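Local structure of antigen 43 (4KH3) at residues Val20-Gln25 with Glu48-Gln53; Gly52-Ala57 with Asn69-Val74; Gly89-Asn94 with Gly106-His111. The protein probably makes bacterial cells clump by self-association, acting as an autotransporter adhesin of uropathogenic Escherichia coli whose passenger domain is a long parallel beta-helix. All coordinates share one frame; numbering follows the deposited sequence.

Contact 1 of 3, residues Val20-Gln25 with Glu48-Gln53; sequences VNHDNQ and ENTGGQ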
loop_
_atom_site.group_PDB
_atom_site.type_symbol
_atom_site.label_atom_id
_atom_site.label_comp_id
_atom_site.label_asym_id
_atom_site.label_seq_id
_atom_site.Cartn_x
_atom_site.Cartn_y
_atom_site.Cartn_z
ATOM N N VAL A 20 -11.610 -7.517 -47.710
ATOM C CA VAL A 20 -10.339 -8.223 -47.692
ATOM C C VAL A 20 -9.399 -7.613 -48.722
ATOM O O VAL A 20 -9.800 -6.723 -49.476
ATOM C CB VAL A 20 -10.537 -9.715 -47.988
ATOM C CG1 VAL A 20 -11.298 -10.396 -46.840
ATOM C CG2 VAL A 20 -11.283 -9.878 -49.294
ATOM N N ASN A 21 -8.144 -8.067 -48.715
ATOM C CA ASN A 21 -7.177 -7.740 -49.764
ATOM C C ASN A 21 -7.148 -6.274 -50.136
ATOM O O ASN A 21 -7.288 -5.932 -51.308
ATOM C CB ASN A 21 -7.459 -8.558 -51.028
ATOM C CG ASN A 21 -7.671 -10.025 -50.732
ATOM O OD1 ASN A 21 -6.970 -10.624 -49.906
ATOM N ND2 ASN A 21 -8.653 -10.614 -51.396
ATOM N N HIS A 22 -7.011 -5.420 -49.128
ATOM C CA HIS A 22 -6.854 -3.982 -49.310
ATOM C C HIS A 22 -8.031 -3.262 -49.985
ATOM O O HIS A 22 -7.887 -2.127 -50.436
ATOM C CB HIS A 22 -5.523 -3.681 -50.004
ATOM C CG HIS A 22 -4.346 -4.312 -49.327
ATOM N ND1 HIS A 22 -3.756 -3.782 -48.201
ATOM C CD2 HIS A 22 -3.657 -5.451 -49.609
ATOM C CE1 HIS A 22 -2.757 -4.560 -47.816
ATOM N NE2 HIS A 22 -2.679 -5.576 -48.655
ATOM N N ASP A 23 -9.190 -3.911 -50.029
ATOM C CA ASP A 23 -10.418 -3.244 -50.461
ATOM C C ASP A 23 -10.703 -2.049 -49.556
ATOM O O ASP A 23 -10.495 -2.110 -48.336
ATOM C CB ASP A 23 -11.637 -4.174 -50.364
ATOM C CG ASP A 23 -11.574 -5.369 -51.309
ATOM O OD1 ASP A 23 -10.881 -5.305 -52.354
ATOM O OD2 ASP A 23 -12.245 -6.383 -50.988
ATOM N N ASN A 24 -11.195 -0.971 -50.148
ATOM C CA ASN A 24 -11.702 0.145 -49.375
ATOM C C ASN A 24 -13.213 0.182 -49.486
ATOM O O ASN A 24 -13.762 -0.107 -50.543
ATOM C CB ASN A 24 -11.139 1.469 -49.889
ATOM C CG ASN A 24 -9.640 1.509 -49.865
ATOM O OD1 ASN A 24 -9.026 1.766 -48.828
ATOM N ND2 ASN A 24 -9.031 1.275 -51.020
ATOM N N GLN A 25 -13.885 0.539 -48.400
ATOM C CA GLN A 25 -15.292 0.895 -48.479
ATOM C C GLN A 25 -15.416 2.305 -47.955
ATOM O O GLN A 25 -15.076 2.572 -46.804
ATOM C CB GLN A 25 -16.144 -0.049 -47.644
ATOM C CG GLN A 25 -17.617 0.361 -47.533
ATOM C CD GLN A 25 -18.407 -0.610 -46.663
ATOM O OE1 GLN A 25 -18.156 -0.738 -45.463
ATOM N NE2 GLN A 25 -19.341 -1.321 -47.272
ATOM N N GLU A 48 1.979 2.692 -44.334
ATOM C CA GLU A 48 1.858 2.161 -45.682
ATOM C C GLU A 48 0.592 1.327 -45.881
ATOM O O GLU A 48 0.342 0.849 -46.991
ATOM C CB GLU A 48 3.064 1.283 -46.006
ATOM C CG GLU A 48 4.407 1.934 -45.745
ATOM C CD GLU A 48 5.004 2.536 -46.997
ATOM O OE1 GLU A 48 6.139 2.143 -47.351
ATOM O OE2 GLU A 48 4.337 3.395 -47.625
ATOM N N ASN A 49 -0.186 1.120 -44.818
ATOM C CA ASN A 49 -1.401 0.309 -44.925
ATOM C C ASN A 49 -2.356 0.846 -45.982
ATOM O O ASN A 49 -2.413 2.053 -46.216
ATOM C CB ASN A 49 -2.146 0.238 -43.590
ATOM C CG ASN A 49 -1.472 -0.663 -42.584
ATOM O OD1 ASN A 49 -1.388 -1.884 -42.774
ATOM N ND2 ASN A 49 -1.005 -0.072 -41.486
ATOM N N THR A 50 -3.104 -0.051 -46.615
ATOM C CA THR A 50 -4.146 0.344 -47.562
ATOM C C THR A 50 -5.374 -0.498 -47.308
ATOM O O THR A 50 -5.254 -1.649 -46.885
ATOM C CB THR A 50 -3.715 0.133 -49.039
ATOM O OG1 THR A 50 -3.337 -1.240 -49.257
ATOM C CG2 THR A 50 -2.558 1.057 -49.396
ATOM N N GLY A 51 -6.554 0.055 -47.576
ATOM C CA GLY A 51 -7.792 -0.693 -47.398
ATOM C C GLY A 51 -8.476 -0.377 -46.075
ATOM O O GLY A 51 -7.916 0.311 -45.222
ATOM N N GLY A 52 -9.690 -0.886 -45.904
ATOM C CA GLY A 52 -10.445 -0.656 -44.691
ATOM C C GLY A 52 -11.795 -0.004 -44.947
ATOM O O GLY A 52 -12.148 0.310 -46.095
ATOM N N GLN A 53 -12.558 0.174 -43.871
ATOM C CA GLN A 53 -13.845 0.848 -43.943
ATOM C C GLN A 53 -13.632 2.277 -43.489
ATOM O O GLN A 53 -13.230 2.511 -42.353
ATOM C CB GLN A 53 -14.864 0.161 -43.033
ATOM C CG GLN A 53 -16.273 0.718 -43.139
ATOM C CD GLN A 53 -17.252 0.057 -42.160
ATOM O OE1 GLN A 53 -17.029 0.061 -40.945
ATOM N NE2 GLN A 53 -18.340 -0.508 -42.691
HETATM O O HOH W 1 -6.158 2.785 -48.474
#

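Contact 2 of 3, residues Gly52-Ala57 with Asn69-Val74; sequences GQWIKA and NGRQIV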
loop_
_atom_site.group_PDB
_atom_site.type_symbol
_atom_site.label_atom_id
_atom_site.label_comp_id
_atom_site.label_asym_id
_atom_site.label_seq_id
_atom_site.Cartn_x
_atom_site.Cartn_y
_atom_site.Cartn_z
ATOM N N GLY A 52 -9.690 -0.886 -45.904
ATOM C CA GLY A 52 -10.445 -0.656 -44.691
ATOM C C GLY A 52 -11.795 -0.004 -44.947
ATOM O O GLY A 52 -12.148 0.310 -46.095
ATOM N N GLN A 53 -12.558 0.174 -43.871
ATOM C CA GLN A 53 -13.845 0.848 -43.943
ATOM C C GLN A 53 -13.632 2.277 -43.489
ATOM O O GLN A 53 -13.230 2.511 -42.353
ATOM C CB GLN A 53 -14.864 0.161 -43.033
ATOM C CG GLN A 53 -16.273 0.718 -43.139
ATOM C CD GLN A 53 -17.252 0.057 -42.160
ATOM O OE1 GLN A 53 -17.029 0.061 -40.945
ATOM N NE2 GLN A 53 -18.340 -0.508 -42.691
ATOM N N TRP A 54 -13.875 3.223 -44.388
ATOM C CA TRP A 54 -13.685 4.641 -44.110
ATOM C C TRP A 54 -15.053 5.250 -43.898
ATOM O O TRP A 54 -15.850 5.344 -44.833
ATOM C CB TRP A 54 -12.969 5.334 -45.285
ATOM C CG TRP A 54 -11.671 4.673 -45.655
ATOM C CD1 TRP A 54 -11.516 3.513 -46.363
ATOM C CD2 TRP A 54 -10.347 5.112 -45.314
ATOM N NE1 TRP A 54 -10.181 3.206 -46.487
ATOM C CE2 TRP A 54 -9.442 4.170 -45.853
ATOM C CE3 TRP A 54 -9.839 6.208 -44.608
ATOM C CZ2 TRP A 54 -8.058 4.289 -45.709
ATOM C CZ3 TRP A 54 -8.456 6.330 -44.465
ATOM C CH2 TRP A 54 -7.585 5.375 -45.018
ATOM N N ILE A 55 -15.351 5.630 -42.662
ATOM C CA ILE A 55 -16.621 6.278 -42.390
ATOM C C ILE A 55 -16.347 7.754 -42.541
ATOM O O ILE A 55 -15.625 8.340 -41.740
ATOM C CB ILE A 55 -17.142 6.001 -40.967
ATOM C CG1 ILE A 55 -17.063 4.504 -40.637
ATOM C CG2 ILE A 55 -18.559 6.503 -40.827
ATOM C CD1 ILE A 55 -17.906 3.612 -41.547
ATOM N N LYS A 56 -16.905 8.352 -43.583
ATOM C CA LYS A 56 -16.601 9.739 -43.891
ATOM C C LYS A 56 -17.573 10.694 -43.220
ATOM O O LYS A 56 -18.565 10.271 -42.616
ATOM C CB LYS A 56 -16.602 9.955 -45.407
ATOM C CG LYS A 56 -15.750 8.933 -46.153
ATOM C CD LYS A 56 -15.681 9.229 -47.641
ATOM C CE LYS A 56 -14.917 10.524 -47.902
ATOM N NZ LYS A 56 -13.558 10.513 -47.255
ATOM N N ALA A 57 -17.279 11.985 -43.342
ATOM C CA ALA A 57 -18.135 13.031 -42.801
ATOM C C ALA A 57 -19.615 12.792 -43.144
ATOM O O ALA A 57 -19.998 12.680 -44.314
ATOM C CB ALA A 57 -17.665 14.399 -43.303
ATOM N N ASN A 69 -6.546 -8.194 -39.144
ATOM C CA ASN A 69 -5.891 -7.267 -40.063
ATOM C C ASN A 69 -6.794 -6.101 -40.454
ATOM O O ASN A 69 -6.491 -5.357 -41.385
ATOM C CB ASN A 69 -5.437 -8.007 -41.321
ATOM C CG ASN A 69 -4.242 -8.888 -41.071
ATOM O OD1 ASN A 69 -3.307 -8.502 -40.362
ATOM N ND2 ASN A 69 -4.265 -10.085 -41.642
ATOM N N GLY A 70 -7.911 -5.959 -39.747
ATOM C CA GLY A 70 -8.914 -4.989 -40.114
ATOM C C GLY A 70 -8.581 -3.618 -39.594
ATOM O O GLY A 70 -8.024 -3.482 -38.508
ATOM N N ARG A 71 -8.915 -2.602 -40.381
ATOM C CA ARG A 71 -8.873 -1.225 -39.911
ATOM C C ARG A 71 -10.185 -0.514 -40.251
ATOM O O ARG A 71 -10.626 -0.531 -41.400
ATOM C CB ARG A 71 -7.687 -0.474 -40.528
ATOM C CG ARG A 71 -7.299 0.830 -39.803
ATOM C CD ARG A 71 -6.123 1.503 -40.507
ATOM N NE ARG A 71 -5.981 2.914 -40.156
ATOM C CZ ARG A 71 -5.563 3.854 -40.998
ATOM N NH1 ARG A 71 -5.248 3.538 -42.250
ATOM N NH2 ARG A 71 -5.468 5.116 -40.591
ATOM N N GLN A 72 -10.815 0.091 -39.245
ATOM C CA GLN A 72 -11.922 1.015 -39.479
ATOM C C GLN A 72 -11.437 2.441 -39.229
ATOM O O GLN A 72 -10.879 2.742 -38.172
ATOM C CB GLN A 72 -13.123 0.697 -38.583
ATOM C CG GLN A 72 -14.372 1.561 -38.874
ATOM C CD GLN A 72 -15.459 1.411 -37.811
ATOM O OE1 GLN A 72 -15.175 1.488 -36.617
ATOM N NE2 GLN A 72 -16.704 1.194 -38.243
ATOM N N ILE A 73 -11.640 3.319 -40.203
ATOM C CA ILE A 73 -11.198 4.697 -40.055
ATOM C C ILE A 73 -12.405 5.606 -39.973
ATOM O O ILE A 73 -13.138 5.784 -40.946
ATOM C CB ILE A 73 -10.278 5.160 -41.200
ATOM C CG1 ILE A 73 -9.126 4.172 -41.412
ATOM C CG2 ILE A 73 -9.744 6.554 -40.912
ATOM C CD1 ILE A 73 -9.390 3.133 -42.496
ATOM N N VAL A 74 -12.620 6.162 -38.788
ATOM C CA VAL A 74 -13.766 7.012 -38.573
ATOM C C VAL A 74 -13.277 8.427 -38.641
ATOM O O VAL A 74 -12.581 8.904 -37.741
ATOM C CB VAL A 74 -14.431 6.739 -37.229
ATOM C CG1 VAL A 74 -15.599 7.688 -37.014
ATOM C CG2 VAL A 74 -14.890 5.300 -37.172
#

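Contact 3 of 3, residues Gly89-Asn94 with Gly106-His111; sequences GGQSLN and GEQWVH. With MLI (malonate ion), chain C.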
loop_
_atom_site.group_PDB
_atom_site.type_symbol
_atom_site.label_atom_id
_atom_site.label_comp_id
_atom_site.label_asym_id
_atom_site.label_seq_id
_atom_site.Cartn_x
_atom_site.Cartn_y
_atom_site.Cartn_z
ATOM N N GLY A 89 -7.178 -6.121 -34.408
ATOM C CA GLY A 89 -7.782 -5.154 -35.308
ATOM C C GLY A 89 -7.791 -3.773 -34.668
ATOM O O GLY A 89 -7.504 -3.627 -33.471
ATOM N N GLY A 90 -8.116 -2.747 -35.447
ATOM C CA GLY A 90 -8.056 -1.401 -34.928
ATOM C C GLY A 90 -9.079 -0.461 -35.530
ATOM O O GLY A 90 -9.501 -0.635 -36.674
ATOM N N GLN A 91 -9.480 0.540 -34.752
ATOM C CA GLN A 91 -10.258 1.649 -35.285
ATOM C C GLN A 91 -9.507 2.949 -35.036
ATOM O O GLN A 91 -9.091 3.221 -33.899
ATOM C CB GLN A 91 -11.648 1.699 -34.649
ATOM C CG GLN A 91 -12.427 2.981 -34.904
ATOM C CD GLN A 91 -13.506 3.211 -33.853
ATOM O OE1 GLN A 91 -13.240 3.780 -32.792
ATOM N NE2 GLN A 91 -14.724 2.754 -34.135
ATOM N N SER A 92 -9.310 3.726 -36.104
ATOM C CA SER A 92 -8.664 5.038 -36.021
ATOM C C SER A 92 -9.741 6.104 -35.943
ATOM O O SER A 92 -10.513 6.296 -36.894
ATOM C CB SER A 92 -7.778 5.305 -37.247
ATOM O OG SER A 92 -6.661 4.434 -37.278
ATOM N N LEU A 93 -9.784 6.814 -34.824
ATOM C CA LEU A 93 -10.956 7.623 -34.516
ATOM C C LEU A 93 -10.675 9.115 -34.561
ATOM O O LEU A 93 -9.980 9.671 -33.690
ATOM C CB LEU A 93 -11.531 7.206 -33.159
ATOM C CG LEU A 93 -12.815 7.881 -32.683
ATOM C CD1 LEU A 93 -13.980 7.613 -33.631
ATOM C CD2 LEU A 93 -13.141 7.410 -31.260
ATOM N N ASN A 94 -11.201 9.762 -35.600
ATOM C CA ASN A 94 -11.169 11.218 -35.680
ATOM C C ASN A 94 -12.576 11.773 -35.531
ATOM O O ASN A 94 -12.763 12.967 -35.331
ATOM C CB ASN A 94 -10.513 11.691 -36.973
ATOM C CG ASN A 94 -9.104 11.156 -37.135
ATOM O OD1 ASN A 94 -8.163 11.697 -36.563
ATOM N ND2 ASN A 94 -8.952 10.081 -37.910
ATOM N N GLY A 106 -7.758 -5.930 -29.460
ATOM C CA GLY A 106 -8.420 -4.957 -30.309
ATOM C C GLY A 106 -8.050 -3.564 -29.838
ATOM O O GLY A 106 -7.925 -3.320 -28.641
ATOM N N GLU A 107 -7.855 -2.653 -30.783
ATOM C CA GLU A 107 -7.373 -1.332 -30.459
ATOM C C GLU A 107 -8.282 -0.237 -30.968
ATOM O O GLU A 107 -8.935 -0.370 -32.007
ATOM C CB GLU A 107 -5.982 -1.114 -31.056
ATOM C CG GLU A 107 -4.939 -2.045 -30.536
ATOM C CD GLU A 107 -3.555 -1.620 -30.946
ATOM O OE1 GLU A 107 -3.034 -0.646 -30.367
ATOM O OE2 GLU A 107 -2.983 -2.251 -31.858
ATOM N N GLN A 108 -8.291 0.862 -30.226
ATOM C CA GLN A 108 -8.977 2.069 -30.627
ATOM C C GLN A 108 -8.049 3.230 -30.354
ATOM O O GLN A 108 -7.670 3.456 -29.203
ATOM C CB GLN A 108 -10.265 2.243 -29.827
ATOM C CG GLN A 108 -11.054 3.504 -30.159
ATOM C CD GLN A 108 -12.367 3.554 -29.405
ATOM O OE1 GLN A 108 -12.394 3.469 -28.180
ATOM N NE2 GLN A 108 -13.468 3.655 -30.138
ATOM N N TRP A 109 -7.665 3.943 -31.411
ATOM C CA TRP A 109 -6.847 5.135 -31.269
ATOM C C TRP A 109 -7.728 6.351 -31.428
ATOM O O TRP A 109 -8.265 6.605 -32.510
ATOM C CB TRP A 109 -5.724 5.175 -32.310
ATOM C CG TRP A 109 -4.906 3.925 -32.354
ATOM C CD1 TRP A 109 -3.840 3.615 -31.564
ATOM C CD2 TRP A 109 -5.089 2.809 -33.241
ATOM N NE1 TRP A 109 -3.346 2.373 -31.902
ATOM C CE2 TRP A 109 -4.093 1.863 -32.920
ATOM C CE3 TRP A 109 -5.984 2.534 -34.269
ATOM C CZ2 TRP A 109 -3.978 0.654 -33.605
ATOM C CZ3 TRP A 109 -5.868 1.329 -34.944
ATOM C CH2 TRP A 109 -4.871 0.404 -34.608
ATOM N N VAL A 110 -7.879 7.102 -30.342
ATOM C CA VAL A 110 -8.693 8.308 -30.347
ATOM C C VAL A 110 -7.810 9.507 -30.642
ATOM O O VAL A 110 -7.059 9.956 -29.768
ATOM C CB VAL A 110 -9.367 8.536 -28.985
ATOM C CG1 VAL A 110 -10.414 9.634 -29.098
ATOM C CG2 VAL A 110 -9.983 7.245 -28.477
ATOM N N HIS A 111 -7.903 10.023 -31.866
ATOM C CA HIS A 111 -7.072 11.148 -32.285
ATOM C C HIS A 111 -7.658 12.486 -31.849
ATOM O O HIS A 111 -8.782 12.540 -31.332
ATOM C CB HIS A 111 -6.848 11.101 -33.807
ATOM C CG HIS A 111 -6.123 9.871 -34.260
ATOM N ND1 HIS A 111 -4.766 9.698 -34.090
ATOM C CD2 HIS A 111 -6.577 8.721 -34.820
ATOM C CE1 HIS A 111 -4.413 8.508 -34.548
ATOM N NE2 HIS A 111 -5.492 7.898 -34.990
HETATM C C1 MLI C . -3.177 3.591 -36.208
HETATM C C2 MLI C . -2.921 3.665 -37.673
HETATM C C3 MLI C . -3.643 4.857 -35.581
HETATM O O6 MLI C . -2.519 4.746 -38.189
HETATM O O7 MLI C . -3.111 2.647 -38.387
HETATM O O8 MLI C . -4.750 5.342 -35.928
HETATM O O9 MLI C . -2.928 5.438 -34.728
#

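Contact 1 of 3, residues Val20-Gln25 with Glu48-Gln53
The His22 imidazole meets Thr50 with its edge: the carbonyl carbon of Thr50 lies in the ring plane, and ND1 donates to Thr50 O at 2.9 Å with an N-H...O angle of 158°. That donor stands above the Thr50 carbonyl plane rather than on a lone pair. A second flat pair, the amides of Gln25 and Gln53, runs side by side and nearly coplanar, 15° apart. Both chains are extended, with CG anti to the backbone N, which brings Gln53 NE2 to 2.8 Å from Gln25 OE1, this oxygen lying close to the plane of the Gln53 amide.

The type I' turn from Val20 to Asp23, which carries His22, leads the chain into parallel pairing. Gly52 N donates to Asp23 O (2.8 Å) and Gln25 N to Gly52 O (2.9 Å), while Gly51 CA packs 3.2 Å from Asp23 O. Asn24 OD1 accepts from Trp54 NE1 and from a water that in turn accepts from Gly51 N. The chemistry is therefore polar throughout: backbone and amide bonds join neighbouring rungs of the beta-helix, and Gln25 OE1 and Gln53 NE2 satisfy each other inside, while Gln53 OE1 relies on Thr64 and Gln72.

Contact 2 of 3, residues Gly52-Ala57 with Asn69-Val74
Ile73 lies alongside Trp54, pointing the same way, and covers one face of its indole atom by atom. Ile73 CB starts 3.6 Å from Trp54 CE3, and CG2 rests beside the same CE3 and CZ3. Ile73 CG1, anti to the carbonyl carbon (chi1 -51°), passes 3.8 Å from Trp54 CZ3 and also lies over the centre of the Arg71 guanidinium face. At the tip, Ile73 CD1 stands 3.4 Å from the centroid of the Trp54 six-membered ring and only 8° off its normal, which defines a CH-pi contact over the face. The Arg71 group is steeply turned against the indole, its NH1 approaching Trp54 CH2 obliquely, and its side chain also comes near a malonate ion, probably from the crystallisation liquor. Beyond the pair, Trp54 stacks on Phe26, its NE1 being held by Asn24.

Strands 52-55 and 71-74 are parallel strands of successive rungs of a beta-helix, their short axes 4.8 Å apart and 12° from parallel, with Gln53, Trp54 and Ile55 in register with Gln72, Ile73 and Val74. Along the backbone ladder the donor strand alternates: Gln53 N donates to Arg71 O, Ile73 N to Gln53 O (2.8 Å), and Ile55 N to Ile73 O.

On the face carrying Gln53, Ile55, Gln72 and Val74, amide lies beside amide and apolar beside apolar. Gln72 NE2 donates to Gln53 OE1 at 2.9 Å, tilted from both amide planes, and Gln72 OE1 in turn accepts from Gln91. Next to this amide pair, Ile55 CG1 touches Val74 CG2 at 4.2 Å.

Contact 3 of 3, residues Gly89-Asn94 with Gly106-His111
Gly106 opens the pairing beside Gly89, its CA turned to Gly89 O, and the same oxygen accepts the N-H of Glu107 at 2.9 Å. Glu107 O then receives Gln91 N, while its CB packs on one face of the Trp109 indole.

Gln108 points to the opposite side of the sheet with Gln91, both chains extended. Gln108 NE2 donates to Gln91 OE1 at 2.7 Å, almost straight (177°) and with that oxygen lying in the plane of the Gln108 amide, although the two amides are twisted 33° apart. Gln72 and Gln127 carry this glutamine ladder on to the adjoining rungs.

Trp109 N donates to Gln91 O. Its indole, with CG anti to the carbonyl carbon (chi1 -52°), leans back over the neighbouring rung: Trp109 CZ3 comes 3.5 Å from Gly90 CA, and CE3 is 3.2 Å from Gln91 O. The malonate lies over the indole face opposite Glu107 CB, its C1 3.5 Å above the plane and offset toward the rim.

Val110 continues the inner row, CG1 lying 4.1 Å from Leu93 CD2, as Leu93 N binds Trp109 O. Last, His111 N donates to Leu93 O, and its ring turns an edge to the malonate, His111 NE2 donating to malonate O8 at 2.8 Å. Ser92 OG also donates to O8, over a short distance whose exact value is doubtful. Asn94 crosses the histidine at a slant, OD1 against His111 CB, its amide nearly parallel to the ring.

Both side-chain bonds thus end on the single oxygen O8, beside an aromatic face and with Arg71 as a nearby positive charge, weakly bonded to Ser92 OG; the anion, probably from the crystallisation liquor, would favour a protonated His111.

All three contacts join successive rungs on one face of the beta-helix. Contacts 1 and 2 share Gly52 and Gln53 on strand 52-55, and Gln25 O and Asn24 OD1 tie contact 1 to Trp54 of contact 2. Contact 2 meets contact 3 where strands 71-74 and 90-93 pair, through Gln72 O with Ser92 N and Val74 O with Asn94 N; contacts 1 and 3 do not touch. Contact 1 is partly buried, with His22 of the turn and Thr50 opposite it exposed, whereas contacts 2 and 3 are buried. Inward glutamine pairs recur in all three. Outward, the chemistry changes from water and asparagine, through isoleucine on indole, to an anion held by serine, histidine and tryptophan.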